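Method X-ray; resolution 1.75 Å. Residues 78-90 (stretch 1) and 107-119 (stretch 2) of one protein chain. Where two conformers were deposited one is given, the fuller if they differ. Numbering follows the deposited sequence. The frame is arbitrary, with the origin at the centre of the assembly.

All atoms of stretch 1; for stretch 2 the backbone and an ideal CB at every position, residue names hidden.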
ATOM      1  N   GLY A  78       7.263 -11.897   6.408  1.00 33.10           N
ATOM      2  CA  GLY A  78       6.836 -13.145   5.809  1.00 34.82           C
ATOM      3  C   GLY A  78       7.850 -13.701   4.822  1.00 34.03           C
ATOM      4  O   GLY A  78       7.529 -13.994   3.664  1.00 36.15           O
ATOM      5  N   PRO A  79       9.102 -13.864   5.265  1.00 34.44           N
ATOM      6  CA  PRO A  79      10.149 -14.325   4.336  1.00 32.51           C
ATOM      7  C   PRO A  79       9.986 -15.762   3.873  1.00 37.73           C
ATOM      8  O   PRO A  79      10.499 -16.104   2.796  1.00 36.51           O
ATOM      9  CB  PRO A  79      11.440 -14.149   5.144  1.00 32.93           C
ATOM     10  CG  PRO A  79      11.011 -14.202   6.577  1.00 36.48           C
ATOM     11  CD  PRO A  79       9.642 -13.570   6.606  1.00 34.51           C
ATOM     12  N   GLY A  80       9.310 -16.611   4.644  1.00 34.80           N
ATOM     13  CA  GLY A  80       9.087 -17.976   4.199  1.00 37.77           C
ATOM     14  C   GLY A  80      10.403 -18.684   3.934  1.00 38.27           C
ATOM     15  O   GLY A  80      11.295 -18.720   4.789  1.00 38.72           O
ATOM     16  N   GLU A  81      10.534 -19.246   2.728  1.00 40.01           N
ATOM     17  CA  GLU A  81      11.693 -20.064   2.384  1.00 46.17           C
ATOM     18  C   GLU A  81      12.947 -19.242   2.116  1.00 38.14           C
ATOM     19  O   GLU A  81      14.050 -19.801   2.120  1.00 38.33           O
ATOM     20  CB  GLU A  81      11.384 -20.923   1.152  1.00 59.25           C
ATOM     21  CG  GLU A  81      10.157 -21.815   1.296  1.00 72.84           C
ATOM     22  CD  GLU A  81      10.357 -22.935   2.295  1.00 83.23           C
ATOM     23  OE1 GLU A  81      11.489 -23.096   2.797  1.00 86.64           O
ATOM     24  OE2 GLU A  81       9.379 -23.658   2.578  1.00 87.77           O
ATOM     25  N   GLY A  82      12.809 -17.946   1.862  1.00 32.34           N
ATOM     26  CA  GLY A  82      13.954 -17.080   1.695  1.00 29.97           C
ATOM     27  C   GLY A  82      14.503 -16.955   0.287  1.00 31.12           C
ATOM     28  O   GLY A  82      15.535 -16.303   0.108  1.00 29.82           O
ATOM     29  N   LEU A  83      13.861 -17.551  -0.721  1.00 30.44           N
ATOM     30  CA  LEU A  83      14.324 -17.344  -2.090  1.00 31.75           C
ATOM     31  C   LEU A  83      14.147 -15.887  -2.501  1.00 31.24           C
ATOM     32  O   LEU A  83      15.058 -15.275  -3.071  1.00 30.62           O
ATOM     33  CB  LEU A  83      13.589 -18.271  -3.057  1.00 34.22           C
ATOM     34  CG  LEU A  83      13.901 -18.049  -4.542  1.00 38.77           C
ATOM     35  CD1 LEU A  83      15.400 -18.146  -4.847  1.00 40.21           C
ATOM     36  CD2 LEU A  83      13.122 -19.036  -5.396  1.00 43.49           C
ATOM     37  N   LEU A  84      12.983 -15.307  -2.206  1.00 28.82           N
ATOM     38  CA  LEU A  84      12.801 -13.884  -2.461  1.00 27.16           C
ATOM     39  C   LEU A  84      13.858 -13.065  -1.731  1.00 25.18           C
ATOM     40  O   LEU A  84      14.388 -12.091  -2.278  1.00 26.84           O
ATOM     41  CB  LEU A  84      11.395 -13.451  -2.043  1.00 26.65           C
ATOM     42  CG  LEU A  84      11.105 -11.948  -2.075  1.00 29.89           C
ATOM     43  CD1 LEU A  84      11.360 -11.380  -3.457  1.00 30.48           C
ATOM     44  CD2 LEU A  84       9.672 -11.676  -1.623  1.00 31.49           C
ATOM     45  N   THR A  85      14.172 -13.441  -0.490  1.00 24.18           N
ATOM     46  CA  THR A  85      15.172 -12.699   0.273  1.00 26.61           C
ATOM     47  C   THR A  85      16.501 -12.637  -0.475  1.00 24.47           C
ATOM     48  O   THR A  85      17.172 -11.598  -0.484  1.00 25.02           O
ATOM     49  CB  THR A  85      15.369 -13.348   1.645  1.00 27.80           C
ATOM     50  OG1 THR A  85      14.095 -13.699   2.202  1.00 30.02           O
ATOM     51  CG2 THR A  85      16.092 -12.395   2.581  1.00 27.01           C
ATOM     52  N   ARG A  86      16.897 -13.745  -1.101  1.00 24.47           N
ATOM     53  CA  ARG A  86      18.140 -13.768  -1.875  1.00 26.01           C
ATOM     54  C   ARG A  86      18.086 -12.781  -3.034  1.00 26.55           C
ATOM     55  O   ARG A  86      19.062 -12.068  -3.310  1.00 28.33           O
ATOM     56  CB  ARG A  86      18.396 -15.175  -2.411  1.00 29.50           C
ATOM     57  CG  ARG A  86      18.544 -16.263  -1.351  1.00 29.30           C
ATOM     58  CD  ARG A  86      18.529 -17.651  -1.996  1.00 30.17           C
ATOM     59  NE  ARG A  86      18.313 -18.724  -1.023  1.00 29.81           N
ATOM     60  CZ  ARG A  86      19.266 -19.477  -0.487  1.00 31.53           C
ATOM     61  NH1 ARG A  86      20.541 -19.309  -0.823  1.00 34.72           N
ATOM     62  NH2 ARG A  86      18.939 -20.423   0.384  1.00 29.22           N
ATOM     63  N   GLU A  87      16.952 -12.727  -3.730  1.00 27.82           N
ATOM     64  CA  GLU A  87      16.849 -11.849  -4.888  1.00 27.23           C
ATOM     65  C   GLU A  87      16.777 -10.384  -4.482  1.00 28.30           C
ATOM     66  O   GLU A  87      17.289  -9.519  -5.204  1.00 30.37           O
ATOM     67  CB  GLU A  87      15.654 -12.272  -5.737  1.00 31.22           C
ATOM     68  CG  GLU A  87      15.840 -13.714  -6.212  1.00 35.95           C
ATOM     69  CD  GLU A  87      14.927 -14.121  -7.341  1.00 40.11           C
ATOM     70  OE1 GLU A  87      14.366 -13.228  -8.016  1.00 39.71           O
ATOM     71  OE2 GLU A  87      14.781 -15.349  -7.550  1.00 39.98           O
ATOM     72  N   LEU A  88      16.182 -10.084  -3.325  1.00 25.97           N
ATOM     73  CA  LEU A  88      16.236  -8.727  -2.798  1.00 24.96           C
ATOM     74  C   LEU A  88      17.659  -8.338  -2.420  1.00 25.19           C
ATOM     75  O   LEU A  88      18.093  -7.210  -2.688  1.00 24.13           O
ATOM     76  CB  LEU A  88      15.329  -8.599  -1.579  1.00 25.30           C
ATOM     77  CG  LEU A  88      13.859  -8.947  -1.770  1.00 25.12           C
ATOM     78  CD1 LEU A  88      13.153  -8.946  -0.421  1.00 26.35           C
ATOM     79  CD2 LEU A  88      13.208  -7.975  -2.733  1.00 27.76           C
ATOM     80  N   ALA A  89      18.390  -9.253  -1.779  1.00 26.56           N
ATOM     81  CA  ALA A  89      19.751  -8.965  -1.338  1.00 26.90           C
ATOM     82  C   ALA A  89      20.715  -8.767  -2.502  1.00 29.55           C
ATOM     83  O   ALA A  89      21.731  -8.085  -2.337  1.00 30.48           O
ATOM     84  CB  ALA A  89      20.259 -10.085  -0.433  1.00 25.88           C
ATOM     85  N   ASP A  90      20.411  -9.332  -3.674  1.00 29.47           N
ATOM     86  CA  ASP A  90      21.220  -9.101  -4.865  1.00 30.73           C
ATOM     87  C   ASP A  90      21.136  -7.665  -5.368  1.00 34.41           C
ATOM     88  O   ASP A  90      22.034  -7.220  -6.093  1.00 35.81           O
ATOM     89  CB  ASP A  90      20.775 -10.023  -6.001  1.00 33.39           C
ATOM     90  CG  ASP A  90      21.262 -11.448  -5.837  1.00 40.14           C
ATOM     91  OD1 ASP A  90      22.181 -11.680  -5.028  1.00 41.69           O
ATOM     92  OD2 ASP A  90      20.727 -12.330  -6.546  1.00 42.05           O
ATOM     93  N   UNK A 107      16.637 -21.459  11.325  1.00 37.96           N
ATOM     94  CA  UNK A 107      16.927 -22.197  10.098  1.00 40.90           C
ATOM     95  C   UNK A 107      17.059 -21.249   8.913  1.00 37.19           C
ATOM     96  O   UNK A 107      17.915 -21.449   8.041  1.00 31.88           O
ATOM     97  CB  UNK A 107      15.835 -23.233   9.825  1.00 40.90           C
ATOM     98  N   UNK A 108      16.228 -20.202   8.868  1.00 33.39           N
ATOM     99  CA  UNK A 108      16.354 -19.209   7.807  1.00 32.40           C
ATOM    100  C   UNK A 108      17.706 -18.514   7.880  1.00 30.43           C
ATOM    101  O   UNK A 108      18.383 -18.334   6.859  1.00 29.05           O
ATOM    102  CB  UNK A 108      15.224 -18.181   7.896  1.00 32.40           C
ATOM    103  N   UNK A 109      18.116 -18.120   9.083  1.00 29.66           N
ATOM    104  CA  UNK A 109      19.408 -17.466   9.259  1.00 31.90           C
ATOM    105  C   UNK A 109      20.538 -18.334   8.713  1.00 32.81           C
ATOM    106  O   UNK A 109      21.412 -17.846   7.986  1.00 36.03           O
ATOM    107  CB  UNK A 109      19.650 -17.152  10.737  1.00 31.90           C
ATOM    108  N   UNK A 110      20.516 -19.635   9.013  1.00 33.51           N
ATOM    109  CA  UNK A 110      21.556 -20.528   8.505  1.00 33.75           C
ATOM    110  C   UNK A 110      21.441 -20.710   6.995  1.00 34.70           C
ATOM    111  O   UNK A 110      22.455 -20.714   6.285  1.00 33.81           O
ATOM    112  CB  UNK A 110      21.477 -21.887   9.203  1.00 33.75           C
ATOM    113  N   UNK A 111      20.216 -20.872   6.484  0.64 35.68           N
ATOM    114  CA  UNK A 111      20.027 -21.037   5.045  0.64 37.48           C
ATOM    115  C   UNK A 111      20.610 -19.866   4.263  0.64 35.32           C
ATOM    116  O   UNK A 111      21.145 -20.049   3.163  0.64 35.10           O
ATOM    117  CB  UNK A 111      18.539 -21.190   4.722  0.64 37.48           C
ATOM    118  N   UNK A 112      20.510 -18.654   4.806  1.00 30.04           N
ATOM    119  CA  UNK A 112      20.910 -17.450   4.092  1.00 29.32           C
ATOM    120  C   UNK A 112      22.289 -16.937   4.495  1.00 33.14           C
ATOM    121  O   UNK A 112      22.669 -15.831   4.093  1.00 35.08           O
ATOM    122  CB  UNK A 112      19.871 -16.350   4.322  1.00 29.32           C
ATOM    123  N   UNK A 113      23.051 -17.715   5.262  1.00 32.64           N
ATOM    124  CA  UNK A 113      24.306 -17.215   5.814  1.00 38.76           C
ATOM    125  C   UNK A 113      25.360 -16.961   4.744  1.00 37.92           C
ATOM    126  O   UNK A 113      26.346 -16.273   5.026  1.00 35.95           O
ATOM    127  CB  UNK A 113      24.851 -18.206   6.844  1.00 38.76           C
ATOM    128  N   UNK A 114      25.183 -17.493   3.533  1.00 33.84           N
ATOM    129  CA  UNK A 114      26.066 -17.171   2.430  1.00 36.92           C
ATOM    130  C   UNK A 114      25.857 -15.802   1.821  1.00 36.26           C
ATOM    131  O   UNK A 114      26.548 -15.448   0.860  1.00 34.95           O
ATOM    132  CB  UNK A 114      25.907 -18.228   1.335  1.00 36.92           C
ATOM    133  N   UNK A 115      24.913 -15.021   2.348  1.00 31.14           N
ATOM    134  CA  UNK A 115      24.670 -13.653   1.897  1.00 31.64           C
ATOM    135  C   UNK A 115      25.016 -12.690   3.025  1.00 31.19           C
ATOM    136  O   UNK A 115      24.197 -12.484   3.934  1.00 30.20           O
ATOM    137  CB  UNK A 115      23.218 -13.469   1.451  1.00 31.64           C
ATOM    138  N   UNK A 116      26.190 -12.054   3.005  1.00 36.18           N
ATOM    139  CA  UNK A 116      26.583 -11.221   4.153  1.00 39.16           C
ATOM    140  C   UNK A 116      25.670 -10.031   4.399  1.00 35.31           C
ATOM    141  O   UNK A 116      25.676  -9.503   5.519  1.00 33.51           O
ATOM    142  CB  UNK A 116      28.012 -10.712   3.951  1.00 39.16           C
ATOM    143  N   UNK A 117      24.884  -9.590   3.412  1.00 28.22           N
ATOM    144  CA  UNK A 117      24.030  -8.423   3.592  1.00 29.89           C
ATOM    145  C   UNK A 117      22.595  -8.800   3.953  1.00 28.31           C
ATOM    146  O   UNK A 117      21.686  -7.972   3.796  1.00 27.41           O
ATOM    147  CB  UNK A 117      24.036  -7.574   2.319  1.00 29.89           C
ATOM    148  N   UNK A 118      22.375 -10.026   4.431  1.00 25.51           N
ATOM    149  CA  UNK A 118      21.078 -10.457   4.944  1.00 26.11           C
ATOM    150  C   UNK A 118      21.188 -10.638   6.449  1.00 26.73           C
ATOM    151  O   UNK A 118      22.116 -11.292   6.944  1.00 26.07           O
ATOM    152  CB  UNK A 118      20.614 -11.750   4.270  1.00 26.11           C
ATOM    153  N   UNK A 119      20.225 -10.076   7.167  1.00 27.11           N
ATOM    154  CA  UNK A 119      20.076 -10.272   8.598  1.00 28.12           C
ATOM    155  C   UNK A 119      18.665 -10.773   8.846  1.00 28.39           C
ATOM    156  O   UNK A 119      17.714 -10.254   8.253  1.00 29.09           O
ATOM    157  CB  UNK A 119      20.359  -8.986   9.377  1.00 28.12           C
TER

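Positions 107, 109 and 110 lie in a helix with nothing of stretch 1 within 5.5 Å of their ideal CB atoms, so many polar residues would serve; they are S107, R109 and E110.

At 108 the CB points toward the turn from P79 to G82. The neighbours on offer are the ring of P79 and the bare CA of G82, a surface for a branched aliphatic chain of moderate length. L108 fills it: CD2 lies 3.7 Å from P79 CG, and CD1 lies 4.0 Å from G82 CA. The fit relies on the glycine, since an ideal CB on G82 would stand 2.9 Å from L108 CD1, a clash.

At 111 the CB again points toward stretch 1, which presents the carbonyl O of E81, 5.4 Å from the ideal CB of 111, and the carboxylate of the same residue. A long donor is called for, so lysine or arginine would suit. K111 extends its chain to hydrogen-bond through NZ to E81 O (2.8 Å) and to form a salt bridge with E81 OE1 (NZ to OE1, 3.2 Å). Its own carbonyl is joined to R86 NH2 through water 1.

Position 112 points sideways, yet a chain that bends could reach the helix around T85 and R86; leucine or methionine would do. L112 places CD1 3.9 Å from T85 CG2 and CD2 3.8 Å from R86 CG, with CD2 also over one face of the guanidinium.

Positions 113 and 114 make no contact, and small or polar residues suit the turn. S113 OG donates to E110 O at 2.9 Å; G114 has room for a CB.

The CB of 115 points toward A89, with the chain of R86 and the carboxylate of D90 within range of a larger group. A flat polar ring is one good answer. H115 sets CE1 3.9 Å from R86 CG, and water 3 links its NE2 to D90 OD1.

At 116, phi of -63° is compatible with proline and nothing of stretch 1 is near: P116.

Position 117 faces the carbonyl O of A89, 5.2 Å from the ideal CB of 117, which invites a short donor. N117 ND2 donates a nearly straight hydrogen bond (168°) to A89 O at 2.9 Å.

At 118, in a strand, the CB faces the methyls of T85 and A89, favouring a branched aliphatic residue. I118 packs CG1 3.6 Å from A89 CB and CD1 3.8 Å from T85 CG2.

Position 119 is out of reach, and a polar residue suits it: E119.

Stretch 2, residues 107-119: SLREKLSGHPNIE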
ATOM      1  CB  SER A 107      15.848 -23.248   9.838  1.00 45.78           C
ATOM      2  OG  SER A 107      14.648 -22.653   9.393  1.00 51.90           O
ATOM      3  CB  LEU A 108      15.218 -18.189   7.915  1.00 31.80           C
ATOM      4  CG  LEU A 108      15.164 -17.111   6.834  1.00 32.09           C
ATOM      5  CD1 LEU A 108      14.830 -17.734   5.491  1.00 35.53           C
ATOM      6  CD2 LEU A 108      14.138 -16.035   7.198  1.00 33.45           C
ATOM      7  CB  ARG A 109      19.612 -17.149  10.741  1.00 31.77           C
ATOM      8  CG  ARG A 109      20.861 -16.355  11.068  1.00 37.97           C
ATOM      9  CD  ARG A 109      20.894 -15.960  12.550  1.00 38.31           C
ATOM     10  NE  ARG A 109      19.810 -15.030  12.898  1.00 34.86           N
ATOM     11  CZ  ARG A 109      18.971 -15.173  13.920  1.00 32.21           C
ATOM     12  NH1 ARG A 109      19.069 -16.206  14.747  1.00 31.25           N
ATOM     13  NH2 ARG A 109      18.026 -14.260  14.132  1.00 33.36           N
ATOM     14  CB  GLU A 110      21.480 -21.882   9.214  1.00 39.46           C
ATOM     15  CG  GLU A 110      22.580 -22.869   8.819  1.00 56.52           C
ATOM     16  CD  GLU A 110      23.980 -22.361   9.139  1.00 67.16           C
ATOM     17  OE1 GLU A 110      24.126 -21.564  10.093  1.00 68.71           O
ATOM     18  OE2 GLU A 110      24.934 -22.757   8.430  1.00 70.68           O
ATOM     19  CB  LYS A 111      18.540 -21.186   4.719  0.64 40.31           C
ATOM     20  CG  LYS A 111      18.000 -22.591   4.875  0.64 44.05           C
ATOM     21  CD  LYS A 111      16.480 -22.634   4.768  0.64 48.32           C
ATOM     22  CE  LYS A 111      15.993 -22.116   3.426  0.64 50.18           C
ATOM     23  NZ  LYS A 111      14.523 -22.298   3.246  0.64 51.02           N
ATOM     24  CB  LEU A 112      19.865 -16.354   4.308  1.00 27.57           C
ATOM     25  CG  LEU A 112      18.446 -16.733   3.872  1.00 30.12           C
ATOM     26  CD1 LEU A 112      17.438 -15.652   4.258  1.00 26.98           C
ATOM     27  CD2 LEU A 112      18.397 -17.009   2.371  1.00 31.38           C
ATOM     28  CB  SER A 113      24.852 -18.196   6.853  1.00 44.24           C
ATOM     29  OG  SER A 113      25.092 -19.467   6.279  1.00 45.34           O
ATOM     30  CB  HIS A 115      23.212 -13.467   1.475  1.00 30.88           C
ATOM     31  CG  HIS A 115      22.880 -14.127   0.178  1.00 31.08           C
ATOM     32  ND1 HIS A 115      22.661 -15.482   0.073  1.00 32.74           N
ATOM     33  CD2 HIS A 115      22.749 -13.623  -1.070  1.00 29.08           C
ATOM     34  CE1 HIS A 115      22.406 -15.785  -1.185  1.00 30.32           C
ATOM     35  NE2 HIS A 115      22.450 -14.676  -1.900  1.00 32.77           N
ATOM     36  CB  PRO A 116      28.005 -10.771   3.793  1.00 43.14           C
ATOM     37  CG  PRO A 116      28.086 -10.881   2.318  1.00 45.00           C
ATOM     38  CD  PRO A 116      27.201 -12.028   1.934  1.00 40.26           C
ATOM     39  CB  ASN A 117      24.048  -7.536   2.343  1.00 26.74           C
ATOM     40  CG  ASN A 117      23.337  -8.162   1.157  1.00 27.74           C
ATOM     41  OD1 ASN A 117      23.219  -9.381   1.058  1.00 28.03           O
ATOM     42  ND2 ASN A 117      22.869  -7.321   0.240  1.00 31.08           N
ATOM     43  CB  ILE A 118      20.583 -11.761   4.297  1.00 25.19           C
ATOM     44  CG1 ILE A 118      20.305 -11.560   2.805  1.00 27.78           C
ATOM     45  CG2 ILE A 118      19.315 -12.246   5.029  1.00 28.99           C
ATOM     46  CD1 ILE A 118      19.811 -12.818   2.089  1.00 26.99           C
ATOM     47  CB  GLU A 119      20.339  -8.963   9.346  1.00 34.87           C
ATOM     48  CG  GLU A 119      20.133  -9.030  10.843  1.00 48.26           C
ATOM     49  CD  GLU A 119      20.334  -7.682  11.505  1.00 62.99           C
ATOM     50  OE1 GLU A 119      20.395  -6.662  10.783  1.00 68.22           O
ATOM     51  OE2 GLU A 119      20.432  -7.640  12.747  1.00 69.75           O
TER
HETATM   52  O   HOH W   1      21.163 -21.967   1.423  0.77 33.27           O
HETATM   53  O   HOH W   2      23.597 -10.695  -1.365  0.57 28.93           O
HETATM   54  O   HOH W   3      22.688 -14.227  -5.111  1.00 34.29           O
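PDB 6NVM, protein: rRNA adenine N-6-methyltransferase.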